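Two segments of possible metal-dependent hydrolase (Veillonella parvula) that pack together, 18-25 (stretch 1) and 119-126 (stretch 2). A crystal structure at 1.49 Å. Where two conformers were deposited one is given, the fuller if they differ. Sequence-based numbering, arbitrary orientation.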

# COMPACT_ATOMS: atom_id res chain seq x y z
N THR A 18 10.90 -14.95 -18.76
CA THR A 18 12.31 -15.35 -18.79
C THR A 18 13.16 -14.11 -18.88
O THR A 18 12.95 -13.27 -19.75
CB THR A 18 12.64 -16.25 -20.00
OG1 THR A 18 11.85 -17.44 -19.95
CG2 THR A 18 14.12 -16.62 -19.98
N ILE A 19 14.10 -13.99 -17.95
CA ILE A 19 15.03 -12.87 -17.94
C ILE A 19 16.38 -13.52 -17.75
O ILE A 19 16.60 -14.20 -16.75
CB ILE A 19 14.75 -11.90 -16.79
CG1 ILE A 19 13.35 -11.31 -16.90
CG2 ILE A 19 15.78 -10.78 -16.77
CD1 ILE A 19 12.97 -10.44 -15.70
N LYS A 20 17.27 -13.32 -18.71
CA LYS A 20 18.55 -14.01 -18.70
C LYS A 20 18.33 -15.53 -18.70
O LYS A 20 17.60 -16.04 -19.55
CB LYS A 20 19.40 -13.54 -17.52
CG LYS A 20 20.15 -12.23 -17.80
CD LYS A 20 20.31 -11.37 -16.56
CE LYS A 20 21.33 -10.24 -16.78
NZ LYS A 20 21.38 -9.73 -18.18
N ASN A 21 18.93 -16.25 -17.76
CA ASN A 21 18.74 -17.70 -17.68
C ASN A 21 17.71 -18.11 -16.63
O ASN A 21 17.64 -19.27 -16.25
CB ASN A 21 20.07 -18.40 -17.39
CG ASN A 21 21.11 -18.16 -18.46
OD1 ASN A 21 22.26 -17.85 -18.16
ND2 ASN A 21 20.71 -18.30 -19.72
N THR A 22 16.92 -17.15 -16.16
CA THR A 22 15.93 -17.45 -15.13
C THR A 22 14.52 -17.34 -15.69
O THR A 22 14.16 -16.32 -16.27
CB THR A 22 16.08 -16.49 -13.94
OG1 THR A 22 17.32 -16.74 -13.28
CG2 THR A 22 14.93 -16.68 -12.95
N THR A 23 13.73 -18.40 -15.51
CA THR A 23 12.34 -18.35 -15.91
C THR A 23 11.42 -18.42 -14.70
O THR A 23 11.46 -19.38 -13.93
CB THR A 23 12.00 -19.49 -16.89
OG1 THR A 23 12.74 -19.30 -18.11
CG2 THR A 23 10.51 -19.50 -17.21
N PHE A 24 10.59 -17.38 -14.53
CA PHE A 24 9.61 -17.32 -13.47
C PHE A 24 8.26 -17.78 -13.97
O PHE A 24 7.72 -17.21 -14.93
CB PHE A 24 9.46 -15.87 -12.98
CG PHE A 24 10.71 -15.27 -12.41
CD1 PHE A 24 11.06 -15.49 -11.08
CD2 PHE A 24 11.53 -14.47 -13.19
CE1 PHE A 24 12.22 -14.92 -10.55
CE2 PHE A 24 12.69 -13.90 -12.66
CZ PHE A 24 13.03 -14.12 -11.34
N LEU A 25 7.69 -18.78 -13.31
CA LEU A 25 6.29 -19.13 -13.51
C LEU A 25 5.46 -18.22 -12.61
O LEU A 25 5.59 -18.25 -11.38
CB LEU A 25 6.05 -20.61 -13.17
CG LEU A 25 4.60 -21.09 -13.23
CD1 LEU A 25 4.04 -20.96 -14.63
CD2 LEU A 25 4.48 -22.54 -12.74
N GLU A 119 16.90 -10.52 -4.15
CA GLU A 119 17.69 -10.81 -5.33
C GLU A 119 17.64 -12.30 -5.63
O GLU A 119 17.62 -13.13 -4.72
CB GLU A 119 19.13 -10.34 -5.15
CG GLU A 119 19.90 -10.22 -6.45
CD GLU A 119 20.96 -9.13 -6.40
OE1 GLU A 119 21.05 -8.43 -5.37
OE2 GLU A 119 21.70 -8.97 -7.40
N PHE A 120 17.62 -12.63 -6.91
CA PHE A 120 17.58 -14.02 -7.33
C PHE A 120 18.31 -14.14 -8.65
O PHE A 120 17.86 -13.60 -9.67
CB PHE A 120 16.13 -14.50 -7.49
CG PHE A 120 16.01 -15.96 -7.81
CD1 PHE A 120 16.33 -16.92 -6.87
CD2 PHE A 120 15.57 -16.38 -9.06
CE1 PHE A 120 16.22 -18.27 -7.16
CE2 PHE A 120 15.45 -17.73 -9.36
CZ PHE A 120 15.78 -18.68 -8.41
N ASN A 121 19.46 -14.81 -8.64
CA ASN A 121 20.21 -15.03 -9.87
C ASN A 121 20.46 -13.75 -10.67
O ASN A 121 20.38 -13.75 -11.90
CB ASN A 121 19.51 -16.07 -10.75
CG ASN A 121 19.43 -17.43 -10.08
OD1 ASN A 121 20.23 -17.75 -9.20
ND2 ASN A 121 18.47 -18.24 -10.51
N GLY A 122 20.78 -12.67 -9.96
CA GLY A 122 21.12 -11.41 -10.58
C GLY A 122 19.91 -10.55 -10.90
O GLY A 122 20.05 -9.43 -11.39
N ILE A 123 18.72 -11.07 -10.61
CA ILE A 123 17.48 -10.34 -10.87
C ILE A 123 16.92 -9.80 -9.57
O ILE A 123 16.80 -10.54 -8.59
CB ILE A 123 16.43 -11.25 -11.52
CG1 ILE A 123 16.98 -11.82 -12.83
CG2 ILE A 123 15.12 -10.48 -11.75
CD1 ILE A 123 16.36 -13.12 -13.22
N THR A 124 16.58 -8.52 -9.56
CA THR A 124 15.98 -7.92 -8.37
C THR A 124 14.46 -7.92 -8.51
O THR A 124 13.92 -7.46 -9.52
CB THR A 124 16.49 -6.48 -8.16
OG1 THR A 124 17.92 -6.51 -8.00
CG2 THR A 124 15.88 -5.88 -6.91
N LEU A 125 13.78 -8.45 -7.50
CA LEU A 125 12.33 -8.47 -7.47
C LEU A 125 11.87 -7.50 -6.40
O LEU A 125 12.24 -7.65 -5.23
CB LEU A 125 11.80 -9.87 -7.13
CG LEU A 125 12.00 -11.01 -8.14
CD1 LEU A 125 13.40 -11.58 -8.05
CD2 LEU A 125 10.99 -12.13 -7.92
N ARG A 126 11.07 -6.52 -6.79
CA ARG A 126 10.62 -5.51 -5.84
C ARG A 126 9.11 -5.58 -5.70
O ARG A 126 8.39 -5.57 -6.70
CB ARG A 126 10.99 -4.11 -6.31
CG ARG A 126 12.43 -3.90 -6.70
CD ARG A 126 12.67 -2.41 -6.98
NE ARG A 126 14.04 -2.12 -7.39
CZ ARG A 126 15.06 -1.98 -6.54
NH1 ARG A 126 14.85 -2.09 -5.24
NH2 ARG A 126 16.28 -1.73 -7.01

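The most unusual feature of this contact is that two tight β-hairpins with different turn types, II' and I', pack through their side chains, with a single methyl group at the centre. The I19 to T22 turn is type II', the F120 to I123 turn type I', and CD1 of I123 lies near three residues of the first hairpin: 3.5 Å from CB of T22, 3.7 Å from the carbonyl O of I19 and 3.8 Å from CE2 of F24. I123 accordingly has the largest covered area of any residue here, 85 of the 332 Å² buried on both sides together.

Each hairpin is closed by its own pair of backbone hydrogen bonds. In the first, I19 N donates to T22 O at 2.9 Å and T22 N to I19 O at 3.0 Å; in the second, F120 N to I123 O and I123 N to F120 O both measure 2.8 Å. No backbone hydrogen bond joins the two stretches. The axes of strands 22-25 and 123-126 approach no closer than 10.9 Å, at 25° between their N-to-C directions, so they run roughly parallel but at a spacing that suits packed side chains rather than neighbours in one sheet.

The strand alternation sorts the residues. T22 and F24 direct their CA-to-CB bonds toward the second stretch, as do I123 and L125 in return, whereas T23 and T124 point away. T18 also points away, and its OG1 is hydrogen-bonded to OG1 of T23 at 2.8 Å, with either hydroxyl a possible donor; this bond ties the two strands of the first hairpin together without taking part in the contact.

F24 has the largest covered area in stretch 1, 68 Å². Its CE1 is 3.9 Å from CD2 of F120 and 4.0 Å from CD2 of L125, while CE2 meets the I123 methyl. All three neighbours approach the ring obliquely, and the distances are those of ordinary van der Waals packing. The F120 ring is also met by CG2 of T22, which lies at its edge, near the ring plane, 3.8 Å from CE2. CB of I19 stands 4.1 Å from CD1 of I123, roughly at right angles to the T22 CB contact as seen from that methyl, and is a looser apolar contact.

One polar link crosses between the stretches. N121 ND2 donates to T22 OG1 at 3.4 Å with an N-H...acceptor angle of 153°; the angle is favourable but the separation is long, so the bond is weak. T22 thus combines a polar contact through its hydroxyl with apolar packing through CB and CG2.

The second turn places N121 and G122 at positive phi, 51° and 86°, as a type I' turn requires. At G122 an ideal CB would be jammed against the carbonyl O of N121, so the local backbone itself calls for glycine. The same CB would remain 5.0 Å from CD of K20, and the opposing stretch is therefore not what excludes a side chain there.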